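Local coordinates for protein Exo-arabinanase (Penicillium chrysogenum, PDB 3A72) that probably hydrolyses alpha-1,5-linked L-arabinan in an exo fashion as a glycoside hydrolase, and is seen here with arabinobiose bound, at residues 226-229 with 233-236; 52-57 with 126-131; 270-275 with 280-285; 155-160 with 243-248. All coordinates share one frame; numbering follows the deposited sequence.

Contact 1 of 4, residues 226-229 with 233-236; sequences SFFG and YSFP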
loop_
_atom_site.group_PDB
_atom_site.type_symbol
_atom_site.label_atom_id
_atom_site.label_comp_id
_atom_site.label_asym_id
_atom_site.label_seq_id
_atom_site.Cartn_x
_atom_site.Cartn_y
_atom_site.Cartn_z
ATOM N N SER A 226 -8.127 -1.265 -17.928
ATOM C CA SER A 226 -9.058 -1.701 -18.937
ATOM C C SER A 226 -8.798 -0.923 -20.211
ATOM O O SER A 226 -8.302 0.214 -20.201
ATOM C CB SER A 226 -10.492 -1.454 -18.480
ATOM O OG SER A 226 -11.484 -1.968 -19.382
ATOM N N PHE A 227 -9.239 -1.525 -21.340
ATOM C CA PHE A 227 -9.427 -0.786 -22.580
ATOM C C PHE A 227 -10.712 0.022 -22.567
ATOM O O PHE A 227 -10.887 0.954 -23.411
ATOM C CB PHE A 227 -9.477 -1.724 -23.818
ATOM C CG PHE A 227 -8.112 -2.366 -24.119
ATOM C CD1 PHE A 227 -7.092 -1.595 -24.730
ATOM C CD2 PHE A 227 -7.830 -3.700 -23.819
ATOM C CE1 PHE A 227 -5.845 -2.137 -25.012
ATOM C CE2 PHE A 227 -6.609 -4.229 -24.135
ATOM C CZ PHE A 227 -5.625 -3.476 -24.737
ATOM N N PHE A 228 -11.669 -0.294 -21.711
ATOM C CA PHE A 228 -13.003 0.315 -21.710
ATOM C C PHE A 228 -13.586 0.330 -23.104
ATOM O O PHE A 228 -14.199 1.264 -23.563
ATOM C CB PHE A 228 -12.913 1.768 -21.124
ATOM C CG PHE A 228 -12.490 1.732 -19.678
ATOM C CD1 PHE A 228 -13.359 1.302 -18.692
ATOM C CD2 PHE A 228 -11.195 2.112 -19.329
ATOM C CE1 PHE A 228 -12.962 1.237 -17.357
ATOM C CE2 PHE A 228 -10.827 2.019 -18.026
ATOM C CZ PHE A 228 -11.663 1.592 -17.015
ATOM N N GLY A 229 -13.366 -0.761 -23.850
ATOM C CA GLY A 229 -13.938 -0.914 -25.164
ATOM C C GLY A 229 -13.246 -0.133 -26.276
ATOM O O GLY A 229 -13.748 -0.118 -27.436
ATOM N N TYR A 233 -5.355 1.343 -23.523
ATOM C CA TYR A 233 -5.448 0.870 -22.114
ATOM C C TYR A 233 -5.223 2.027 -21.188
ATOM O O TYR A 233 -4.381 2.878 -21.446
ATOM C CB TYR A 233 -4.431 -0.218 -21.899
ATOM C CG TYR A 233 -4.822 -1.244 -20.822
ATOM C CD1 TYR A 233 -5.714 -2.262 -21.176
ATOM C CD2 TYR A 233 -4.308 -1.238 -19.561
ATOM C CE1 TYR A 233 -6.092 -3.211 -20.252
ATOM C CE2 TYR A 233 -4.693 -2.185 -18.654
ATOM C CZ TYR A 233 -5.571 -3.176 -18.991
ATOM O OH TYR A 233 -5.901 -4.118 -18.033
ATOM N N SER A 234 -5.934 2.022 -20.027
ATOM C CA SER A 234 -5.675 3.007 -19.004
ATOM C C SER A 234 -5.962 2.381 -17.634
ATOM O O SER A 234 -6.592 1.328 -17.528
ATOM C CB SER A 234 -6.573 4.236 -19.207
ATOM O OG SER A 234 -7.948 3.951 -19.135
ATOM N N PHE A 235 -5.501 3.086 -16.589
ATOM C CA PHE A 235 -5.609 2.640 -15.193
ATOM C C PHE A 235 -6.273 3.701 -14.336
ATOM O O PHE A 235 -5.720 4.103 -13.289
ATOM C CB PHE A 235 -4.218 2.297 -14.640
ATOM C CG PHE A 235 -3.539 1.114 -15.272
ATOM C CD1 PHE A 235 -3.746 -0.136 -14.759
ATOM C CD2 PHE A 235 -2.639 1.264 -16.298
ATOM C CE1 PHE A 235 -3.072 -1.275 -15.269
ATOM C CE2 PHE A 235 -1.995 0.168 -16.830
ATOM C CZ PHE A 235 -2.176 -1.080 -16.269
ATOM N N PRO A 236 -7.488 4.145 -14.662
ATOM C CA PRO A 236 -8.172 5.143 -13.801
ATOM C C PRO A 236 -8.422 4.615 -12.421
ATOM O O PRO A 236 -8.666 3.422 -12.191
ATOM C CB PRO A 236 -9.498 5.359 -14.516
ATOM C CG PRO A 236 -9.713 4.054 -15.259
ATOM C CD PRO A 236 -8.344 3.677 -15.767
HETATM O O HOH W 1 -8.718 3.174 -21.565
#
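A single antiparallel bridge, S226 with S234, narrows the loop that joins strand 218-225 to strand 237-242. It is a hydrogen-bonded pair, with S226 N to S234 O and S234 N to S226 O both at 3.0 Å. Next to it the ring of Y233 lies against the S226 backbone, its CZ 3.4 Å from S226 N, which sits over one ring face toward the rim. F227 turns its own face to the edge of that ring: CD1 of Y233 stands over the centre of the F227 ring, and the planes meet at 81° in a T-shaped stack. F228 folds back over S226, whose CB lies over the centre of one ring face, while F228 CZ touches P236 CG at 3.6 Å and S234 OG comes to the ring edge. F228 N donates to S226 OG at 2.9 Å, an ST turn. Water 1 accepts from S234 OG at 2.7 Å and donates to S226 O. The loop lies near the bound sugar, the Y233 side chain about 8 Å from an alpha-L-arabinofuranose. Around the loop, D203 binds S226 OG and the T202 carbonyl takes Y233 OH, both just ahead of strand 204-212, while Y224 of strand 218-225 meets the F228 ring edge-to-face.

Contact 2 of 4, residues 52-57 with 126-131; sequences FPIYRS and MTWDFV
I54 and W128 make an apolar contact between two blades of the six-bladed propeller, without any backbone pairing: the nearest CA atoms, those of I54 and M126, are 8.7 Å apart. I54 belongs to strand 52-57, the third of its blade, and W128 to the turn leading into strand 129-137, the last strand of the next. The touch is made by the longer branch of I54, whose CG1 lies 3.9 Å from W128 CZ2 and whose CD1 is 4.0 Å from the same atom. CG1 also comes within 4.1 Å of W128 NE1, so the isoleucine meets the indole obliquely on its CZ2 and NE1 side, touching both rings. Further along, the second meeting is looser: R56 NH1 and M126 SD are 4.1 Å apart, and the two side chains cross at about a right angle. A bend at chi2 (-61°) puts the M126 sulfur near the arginine, itself bent at chi3 (67°). Only 126 Å² is buried in all. W128 also meets strand 65-70, where NE1 bonds S68 OG, a residue I54 packs on as well, and the ring touches V70; it packs too on L100 and L102 of strand 100-106, within its own blade, while R56 leans on L37 of strand 36-42.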
loop_
_atom_site.group_PDB
_atom_site.type_symbol
_atom_site.label_atom_id
_atom_site.label_comp_id
_atom_site.label_asym_id
_atom_site.label_seq_id
_atom_site.Cartn_x
_atom_site.Cartn_y
_atom_site.Cartn_z
ATOM N N PHE A 52 13.846 -6.333 3.124
ATOM C CA PHE A 52 13.151 -5.064 3.335
ATOM C C PHE A 52 13.793 -4.282 4.488
ATOM O O PHE A 52 13.769 -4.745 5.618
ATOM C CB PHE A 52 11.683 -5.258 3.610
ATOM C CG PHE A 52 10.882 -5.855 2.475
ATOM C CD1 PHE A 52 10.973 -5.353 1.173
ATOM C CD2 PHE A 52 10.011 -6.910 2.716
ATOM C CE1 PHE A 52 10.211 -5.921 0.150
ATOM C CE2 PHE A 52 9.239 -7.444 1.712
ATOM C CZ PHE A 52 9.350 -6.948 0.424
ATOM N N PRO A 53 14.373 -3.119 4.210
ATOM C CA PRO A 53 14.971 -2.304 5.273
ATOM C C PRO A 53 13.871 -1.620 6.067
ATOM O O PRO A 53 12.853 -1.278 5.522
ATOM C CB PRO A 53 15.808 -1.281 4.525
ATOM C CG PRO A 53 15.142 -1.154 3.203
ATOM C CD PRO A 53 14.534 -2.501 2.882
ATOM N N ILE A 54 14.159 -1.394 7.359
ATOM C CA ILE A 54 13.214 -0.689 8.238
ATOM C C ILE A 54 13.924 0.530 8.763
ATOM O O ILE A 54 14.902 0.395 9.526
ATOM C CB ILE A 54 12.723 -1.590 9.361
ATOM C CG1 ILE A 54 12.117 -2.893 8.892
ATOM C CG2 ILE A 54 11.749 -0.830 10.261
ATOM C CD1 ILE A 54 10.869 -2.765 8.072
ATOM N N TYR A 55 13.477 1.720 8.360
ATOM C CA TYR A 55 14.044 2.991 8.795
ATOM C C TYR A 55 13.050 3.661 9.713
ATOM O O TYR A 55 11.850 3.655 9.478
ATOM C CB TYR A 55 14.368 3.892 7.613
ATOM C CG TYR A 55 15.710 3.625 6.938
ATOM C CD1 TYR A 55 16.070 2.367 6.499
ATOM C CD2 TYR A 55 16.577 4.668 6.679
ATOM C CE1 TYR A 55 17.251 2.154 5.874
ATOM C CE2 TYR A 55 17.787 4.459 6.036
ATOM C CZ TYR A 55 18.137 3.199 5.631
ATOM O OH TYR A 55 19.340 3.021 5.022
ATOM N N ARG A 56 13.554 4.301 10.776
ATOM C CA ARG A 56 12.729 4.962 11.780
ATOM C C ARG A 56 13.035 6.442 11.863
ATOM O O ARG A 56 14.193 6.852 11.738
ATOM C CB ARG A 56 13.011 4.363 13.163
ATOM C CG ARG A 56 12.209 4.995 14.290
ATOM C CD ARG A 56 12.250 4.158 15.538
ATOM N NE ARG A 56 13.580 4.103 16.126
ATOM C CZ ARG A 56 13.985 3.235 17.024
ATOM N NH1 ARG A 56 13.177 2.277 17.408
ATOM N NH2 ARG A 56 15.242 3.371 17.506
ATOM N N SER A 57 12.003 7.231 12.114
ATOM C CA SER A 57 12.130 8.630 12.511
ATOM C C SER A 57 11.449 8.837 13.833
ATOM O O SER A 57 10.269 8.470 13.995
ATOM C CB SER A 57 11.535 9.574 11.455
ATOM O OG SER A 57 11.596 10.922 11.937
ATOM N N MET A 126 12.491 -3.880 15.965
ATOM C CA MET A 126 13.901 -4.205 16.122
ATOM C C MET A 126 14.260 -5.621 15.640
ATOM O O MET A 126 15.331 -5.814 15.052
ATOM C CB MET A 126 14.341 -3.992 17.559
ATOM C CG MET A 126 14.144 -2.554 18.052
ATOM S SD MET A 126 15.047 -1.318 17.138
ATOM C CE MET A 126 16.697 -1.871 17.325
ATOM N N THR A 127 13.383 -6.566 15.935
ATOM C CA THR A 127 13.583 -7.949 15.551
ATOM C C THR A 127 12.315 -8.516 14.955
ATOM O O THR A 127 11.205 -8.051 15.243
ATOM C CB THR A 127 14.083 -8.854 16.695
ATOM O OG1 THR A 127 13.057 -8.903 17.691
ATOM C CG2 THR A 127 15.377 -8.328 17.270
ATOM N N TRP A 128 12.470 -9.551 14.136
ATOM C CA TRP A 128 11.374 -10.096 13.306
ATOM C C TRP A 128 11.418 -11.609 13.343
ATOM O O TRP A 128 12.497 -12.231 13.364
ATOM C CB TRP A 128 11.539 -9.662 11.833
ATOM C CG TRP A 128 11.522 -8.182 11.682
ATOM C CD1 TRP A 128 12.580 -7.325 11.702
ATOM C CD2 TRP A 128 10.374 -7.384 11.510
ATOM N NE1 TRP A 128 12.076 -6.066 11.533
ATOM C CE2 TRP A 128 10.750 -6.038 11.408
ATOM C CE3 TRP A 128 8.989 -7.678 11.383
ATOM C CZ2 TRP A 128 9.831 -5.027 11.230
ATOM C CZ3 TRP A 128 8.083 -6.667 11.199
ATOM C CH2 TRP A 128 8.501 -5.331 11.105
ATOM N N ASP A 129 10.232 -12.195 13.235
ATOM C CA ASP A 129 10.086 -13.629 13.089
ATOM C C ASP A 129 9.022 -13.926 12.020
ATOM O O ASP A 129 7.992 -13.267 11.933
ATOM C CB ASP A 129 9.621 -14.299 14.375
ATOM C CG ASP A 129 10.777 -14.357 15.346
ATOM O OD1 ASP A 129 11.672 -15.235 15.192
ATOM O OD2 ASP A 129 10.785 -13.486 16.239
ATOM N N PHE A 130 9.284 -14.962 11.246
ATOM C CA PHE A 130 8.296 -15.465 10.266
ATOM C C PHE A 130 7.069 -15.986 11.011
ATOM O O PHE A 130 7.223 -16.724 11.983
ATOM C CB PHE A 130 8.928 -16.561 9.414
ATOM C CG PHE A 130 7.932 -17.290 8.522
ATOM C CD1 PHE A 130 7.444 -16.716 7.402
ATOM C CD2 PHE A 130 7.511 -18.559 8.845
ATOM C CE1 PHE A 130 6.516 -17.358 6.633
ATOM C CE2 PHE A 130 6.583 -19.220 8.068
ATOM C CZ PHE A 130 6.074 -18.621 6.939
ATOM N N VAL A 131 5.888 -15.667 10.502
ATOM C CA VAL A 131 4.632 -16.173 11.041
ATOM C C VAL A 131 3.945 -17.129 10.104
ATOM O O VAL A 131 3.622 -18.269 10.521
ATOM C CB VAL A 131 3.674 -15.007 11.436
ATOM C CG1 VAL A 131 2.428 -15.599 12.045
ATOM C CG2 VAL A 131 4.329 -14.029 12.400
#

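Contact 3 of 4, residues 270-275 with 280-285; sequences AVWTPY and GTIIVS
W272 runs along the backbone of G280 and T281, and its indole can be traced atom by atom. CB leaves the strand 4.1 Å from T281 O, with CG anti to the backbone N (chi1 176°). CD1 draws closer, 3.5 Å from T281 O, and also touches I282 CG1. NE1 then lies 3.6 Å from G280 CA and donates to the carbonyl of N279, which fixes the rotation of the ring. At the far end CZ2 is 4.0 Å from G280 CA, while P274 N sits over one face, offset toward the rim.

The strands beneath run antiparallel, their axes at 155°. V271 with I283 and T273 with T281 are hydrogen-bonded pairs, the bond from I283 N to V271 O measuring 2.9 Å; A270 with V284 and W272 with I282 are non-hydrogen-bonded pairs. Beyond the ladder, T281 OG1 donates to Y275 O at 2.8 Å. T273 OG1 accepts from Y275 N in an ST turn, at 3.0 Å, and also bonds to G326 O.

A270, I282 and V284 face F219 of strand 218-225, whereas V271, T273 and I283 face strand 317-320, with L318 and V320. A hairpin packed on both faces by the sheets before and after it is what the first two strands of a beta-propeller blade form.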
loop_
_atom_site.group_PDB
_atom_site.type_symbol
_atom_site.label_atom_id
_atom_site.label_comp_id
_atom_site.label_asym_id
_atom_site.label_seq_id
_atom_site.Cartn_x
_atom_site.Cartn_y
_atom_site.Cartn_z
ATOM N N ALA A 270 -5.059 5.790 -0.269
ATOM C CA ALA A 270 -6.129 6.589 0.346
ATOM C C ALA A 270 -5.971 6.565 1.869
ATOM O O ALA A 270 -5.668 5.513 2.444
ATOM C CB ALA A 270 -7.491 6.041 0.015
ATOM N N VAL A 271 -6.258 7.688 2.487
ATOM C CA VAL A 271 -6.278 7.878 3.933
ATOM C C VAL A 271 -7.457 8.813 4.275
ATOM O O VAL A 271 -8.036 9.426 3.391
ATOM C CB VAL A 271 -4.943 8.458 4.461
ATOM C CG1 VAL A 271 -3.836 7.462 4.266
ATOM C CG2 VAL A 271 -4.632 9.809 3.838
ATOM N N TRP A 272 -7.736 8.909 5.554
ATOM C CA TRP A 272 -8.774 9.795 6.068
ATOM C C TRP A 272 -8.244 10.537 7.300
ATOM O O TRP A 272 -7.621 9.947 8.149
ATOM C CB TRP A 272 -10.064 9.007 6.382
ATOM C CG TRP A 272 -11.119 9.889 7.004
ATOM C CD1 TRP A 272 -12.046 10.622 6.379
ATOM C CD2 TRP A 272 -11.318 10.123 8.406
ATOM N NE1 TRP A 272 -12.830 11.317 7.267
ATOM C CE2 TRP A 272 -12.394 11.019 8.538
ATOM C CE3 TRP A 272 -10.690 9.651 9.562
ATOM C CZ2 TRP A 272 -12.865 11.468 9.758
ATOM C CZ3 TRP A 272 -11.142 10.091 10.799
ATOM C CH2 TRP A 272 -12.211 10.970 10.876
ATOM N N THR A 273 -8.571 11.849 7.346
ATOM C CA THR A 273 -8.277 12.671 8.535
ATOM C C THR A 273 -9.580 13.253 9.071
ATOM O O THR A 273 -10.444 13.627 8.293
ATOM C CB THR A 273 -7.327 13.825 8.185
ATOM O OG1 THR A 273 -7.181 14.640 9.363
ATOM C CG2 THR A 273 -7.806 14.673 7.044
ATOM N N PRO A 274 -9.670 13.465 10.398
ATOM C CA PRO A 274 -10.761 14.285 10.901
ATOM C C PRO A 274 -10.751 15.726 10.463
ATOM O O PRO A 274 -11.777 16.397 10.576
ATOM C CB PRO A 274 -10.528 14.218 12.464
ATOM C CG PRO A 274 -9.643 13.035 12.680
ATOM C CD PRO A 274 -8.810 12.911 11.477
ATOM N N TYR A 275 -9.586 16.243 10.050
ATOM C CA TYR A 275 -9.501 17.642 9.648
ATOM C C TYR A 275 -10.292 17.895 8.370
ATOM O O TYR A 275 -10.470 17.014 7.526
ATOM C CB TYR A 275 -8.005 18.048 9.446
ATOM C CG TYR A 275 -7.368 18.494 10.730
ATOM C CD1 TYR A 275 -7.139 17.562 11.750
ATOM C CD2 TYR A 275 -7.050 19.780 10.984
ATOM C CE1 TYR A 275 -6.610 17.907 12.943
ATOM C CE2 TYR A 275 -6.477 20.201 12.227
ATOM C CZ TYR A 275 -6.263 19.197 13.177
ATOM O OH TYR A 275 -5.689 19.654 14.384
ATOM N N GLY A 280 -14.599 14.994 8.081
ATOM C CA GLY A 280 -13.196 14.887 7.767
ATOM C C GLY A 280 -12.978 14.930 6.269
ATOM O O GLY A 280 -13.800 15.355 5.501
ATOM N N THR A 281 -11.796 14.443 5.875
ATOM C CA THR A 281 -11.334 14.493 4.504
ATOM C C THR A 281 -10.685 13.166 4.135
ATOM O O THR A 281 -9.757 12.736 4.806
ATOM C CB THR A 281 -10.343 15.651 4.303
ATOM O OG1 THR A 281 -10.922 16.885 4.789
ATOM C CG2 THR A 281 -10.028 15.873 2.850
ATOM N N ILE A 282 -11.128 12.600 3.026
ATOM C CA ILE A 282 -10.412 11.491 2.381
ATOM C C ILE A 282 -9.369 12.116 1.477
ATOM O O ILE A 282 -9.675 13.068 0.732
ATOM C CB ILE A 282 -11.348 10.565 1.573
ATOM C CG1 ILE A 282 -12.558 10.104 2.362
ATOM C CG2 ILE A 282 -10.549 9.368 1.028
ATOM C CD1 ILE A 282 -13.601 9.402 1.517
ATOM N N ILE A 283 -8.149 11.594 1.510
ATOM C CA ILE A 283 -7.027 12.107 0.705
ATOM C C ILE A 283 -6.496 10.943 -0.104
ATOM O O ILE A 283 -6.199 9.866 0.459
ATOM C CB ILE A 283 -5.972 12.735 1.592
ATOM C CG1 ILE A 283 -6.568 13.767 2.538
ATOM C CG2 ILE A 283 -4.857 13.351 0.703
ATOM C CD1 ILE A 283 -5.557 14.333 3.517
ATOM N N VAL A 284 -6.393 11.127 -1.416
ATOM C CA VAL A 284 -5.966 10.117 -2.352
ATOM C C VAL A 284 -4.777 10.611 -3.167
ATOM O O VAL A 284 -4.715 11.783 -3.614
ATOM C CB VAL A 284 -7.135 9.719 -3.289
ATOM C CG1 VAL A 284 -6.673 8.975 -4.566
ATOM C CG2 VAL A 284 -8.127 8.874 -2.523
ATOM N N SER A 285 -3.823 9.704 -3.382
ATOM C CA SER A 285 -2.731 9.869 -4.323
ATOM C C SER A 285 -2.876 8.824 -5.431
ATOM O O SER A 285 -3.403 7.726 -5.213
ATOM C CB SER A 285 -1.395 9.659 -3.598
ATOM O OG SER A 285 -0.279 9.780 -4.446
#

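Contact 4 of 4, residues 155-160 with 243-248; sequences LANKGK and SDPENI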
loop_
_atom_site.group_PDB
_atom_site.type_symbol
_atom_site.label_atom_id
_atom_site.label_comp_id
_atom_site.label_asym_id
_atom_site.label_seq_id
_atom_site.Cartn_x
_atom_site.Cartn_y
_atom_site.Cartn_z
ATOM N N LEU A 155 -5.521 -5.089 7.126
ATOM C CA LEU A 155 -6.503 -4.339 7.906
ATOM C C LEU A 155 -7.109 -5.277 8.938
ATOM O O LEU A 155 -7.571 -6.379 8.550
ATOM C CB LEU A 155 -7.562 -3.780 6.996
ATOM C CG LEU A 155 -8.720 -2.980 7.655
ATOM C CD1 LEU A 155 -9.092 -1.748 6.832
ATOM C CD2 LEU A 155 -9.897 -3.841 7.875
ATOM N N ALA A 156 -7.147 -4.926 10.194
ATOM C CA ALA A 156 -7.806 -5.704 11.238
ATOM C C ALA A 156 -9.214 -5.181 11.490
ATOM O O ALA A 156 -9.479 -3.981 11.435
ATOM C CB ALA A 156 -6.999 -5.672 12.526
ATOM N N ASN A 157 -10.102 -6.108 11.856
ATOM C CA ASN A 157 -11.462 -5.783 12.228
ATOM C C ASN A 157 -12.012 -6.935 13.060
ATOM O O ASN A 157 -11.875 -8.086 12.649
ATOM C CB ASN A 157 -12.320 -5.601 11.004
ATOM C CG ASN A 157 -13.736 -5.213 11.347
ATOM O OD1 ASN A 157 -13.971 -4.230 12.082
ATOM N ND2 ASN A 157 -14.667 -5.993 10.822
ATOM N N LYS A 158 -12.614 -6.624 14.198
ATOM C CA LYS A 158 -13.327 -7.625 14.987
ATOM C C LYS A 158 -12.479 -8.859 15.266
ATOM O O LYS A 158 -12.936 -10.009 15.165
ATOM C CB LYS A 158 -14.660 -8.027 14.339
ATOM C CG LYS A 158 -15.634 -6.870 14.244
ATOM C CD LYS A 158 -17.027 -7.059 13.676
ATOM C CE LYS A 158 -17.485 -8.249 12.872
ATOM N NZ LYS A 158 -18.902 -8.228 12.358
ATOM N N GLY A 159 -11.232 -8.651 15.683
ATOM C CA GLY A 159 -10.381 -9.709 16.097
ATOM C C GLY A 159 -9.793 -10.531 14.972
ATOM O O GLY A 159 -9.173 -11.581 15.237
ATOM N N LYS A 160 -9.951 -10.085 13.742
ATOM C CA LYS A 160 -9.443 -10.762 12.564
ATOM C C LYS A 160 -8.503 -9.835 11.800
ATOM O O LYS A 160 -8.641 -8.610 11.875
ATOM C CB LYS A 160 -10.601 -11.137 11.630
ATOM C CG LYS A 160 -11.612 -12.078 12.275
ATOM C CD LYS A 160 -12.861 -12.283 11.379
ATOM C CE LYS A 160 -13.822 -11.086 11.420
ATOM N NZ LYS A 160 -14.978 -11.389 10.467
ATOM N N SER A 243 -19.847 -1.160 4.229
ATOM C CA SER A 243 -19.705 -1.139 5.693
ATOM C C SER A 243 -19.252 -2.452 6.246
ATOM O O SER A 243 -19.079 -2.614 7.455
ATOM C CB SER A 243 -21.032 -0.725 6.327
ATOM O OG SER A 243 -21.199 0.676 6.004
ATOM N N ASP A 244 -19.012 -3.467 5.475
ATOM C CA ASP A 244 -18.488 -4.786 5.725
ATOM C C ASP A 244 -17.175 -4.932 4.941
ATOM O O ASP A 244 -17.219 -5.090 3.729
ATOM C CB ASP A 244 -19.451 -5.881 5.348
ATOM C CG ASP A 244 -18.969 -7.256 5.645
ATOM O OD1 ASP A 244 -17.762 -7.434 5.999
ATOM O OD2 ASP A 244 -19.781 -8.226 5.515
ATOM N N PRO A 245 -16.039 -4.874 5.643
ATOM C CA PRO A 245 -14.766 -4.859 4.926
ATOM C C PRO A 245 -14.447 -6.203 4.267
ATOM O O PRO A 245 -13.491 -6.291 3.495
ATOM C CB PRO A 245 -13.761 -4.486 6.012
ATOM C CG PRO A 245 -14.379 -5.077 7.262
ATOM C CD PRO A 245 -15.874 -4.840 7.114
ATOM N N GLU A 246 -15.197 -7.236 4.554
ATOM C CA GLU A 246 -15.063 -8.532 3.891
ATOM C C GLU A 246 -16.031 -8.694 2.683
ATOM O O GLU A 246 -15.957 -9.762 2.050
ATOM C CB GLU A 246 -15.279 -9.670 4.885
ATOM C CG GLU A 246 -14.158 -9.769 5.904
ATOM C CD GLU A 246 -14.321 -10.890 6.903
ATOM O OE1 GLU A 246 -14.646 -12.029 6.477
ATOM O OE2 GLU A 246 -14.051 -10.659 8.087
ATOM N N ASN A 247 -16.870 -7.710 2.433
ATOM C CA ASN A 247 -17.803 -7.811 1.333
ATOM C C ASN A 247 -17.630 -6.606 0.437
ATOM O O ASN A 247 -18.210 -5.509 0.670
ATOM C CB ASN A 247 -19.256 -7.929 1.847
ATOM C CG ASN A 247 -20.238 -8.108 0.696
ATOM O OD1 ASN A 247 -19.874 -8.114 -0.490
ATOM N ND2 ASN A 247 -21.502 -8.300 1.052
ATOM N N ILE A 248 -16.814 -6.805 -0.573
ATOM C CA ILE A 248 -16.485 -5.774 -1.576
ATOM C C ILE A 248 -17.179 -6.067 -2.923
ATOM O O ILE A 248 -17.548 -5.134 -3.660
ATOM C CB ILE A 248 -14.946 -5.704 -1.762
ATOM C CG1 ILE A 248 -14.235 -5.469 -0.410
ATOM C CG2 ILE A 248 -14.530 -4.706 -2.802
ATOM C CD1 ILE A 248 -14.612 -4.151 0.293
HETATM O O HOH W 2 -14.611 -8.197 9.120
#
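The E246 carboxylate is met at OE2 by K160 NZ, which approaches on the syn side at 26° out of the carboxylate plane. That salt bridge spans 2.7 Å, and the two side chains cross at about a right angle. A bend at chi3 (-77°) swings the lysine tip over; the glutamate runs extended beyond CG. The second flat group, the N157 amide, puts ND2 against the P245 ring, 3.7 Å from its CG, and through water 2 also reaches the glutamate: ND2 donates to the water at 2.8 Å, and the water donates to E246 OE2 at 2.7 Å. A third, the D244 carboxylate, takes E246 N from above its plane at OD1, 3.0 Å away, in an Asx turn. L155 CD2 adds a looser apolar touch on P245 CB at 4.3 Å.

Both partners are turns: type I' from N157 to K160, closing the hairpin of strands 149-157 and 160-167, and type I from D244 to N247, in the adjoining blade. Y164 and H180 bond the carbonyls of P245 and E246. Two donors therefore converge on one glutamate oxygen, which is consistent with an ionised E246; since the contact lies at the surface, solvent probably screens part of the lysine's attraction.

From the N terminus, contact 2 comes first, closing a loop of 68 intervening residues between 52-57 and 126-131 and so linking the first two blades that follow strand 6-10. Contact 4 opens next and closes a long loop from 155-160 to 243-248, bringing the third blade against the fourth. Contact 1 lies wholly within that span, closing a short loop in the fourth blade. Contact 3 follows in series as a beta hairpin in the fifth. No two contacts cross. Contacts 1 and 2 are farthest apart, their centres about 37 Å from each other on opposite sides of the chain's centre; contacts 3 and 4 are nearest by centres, about 19 Å.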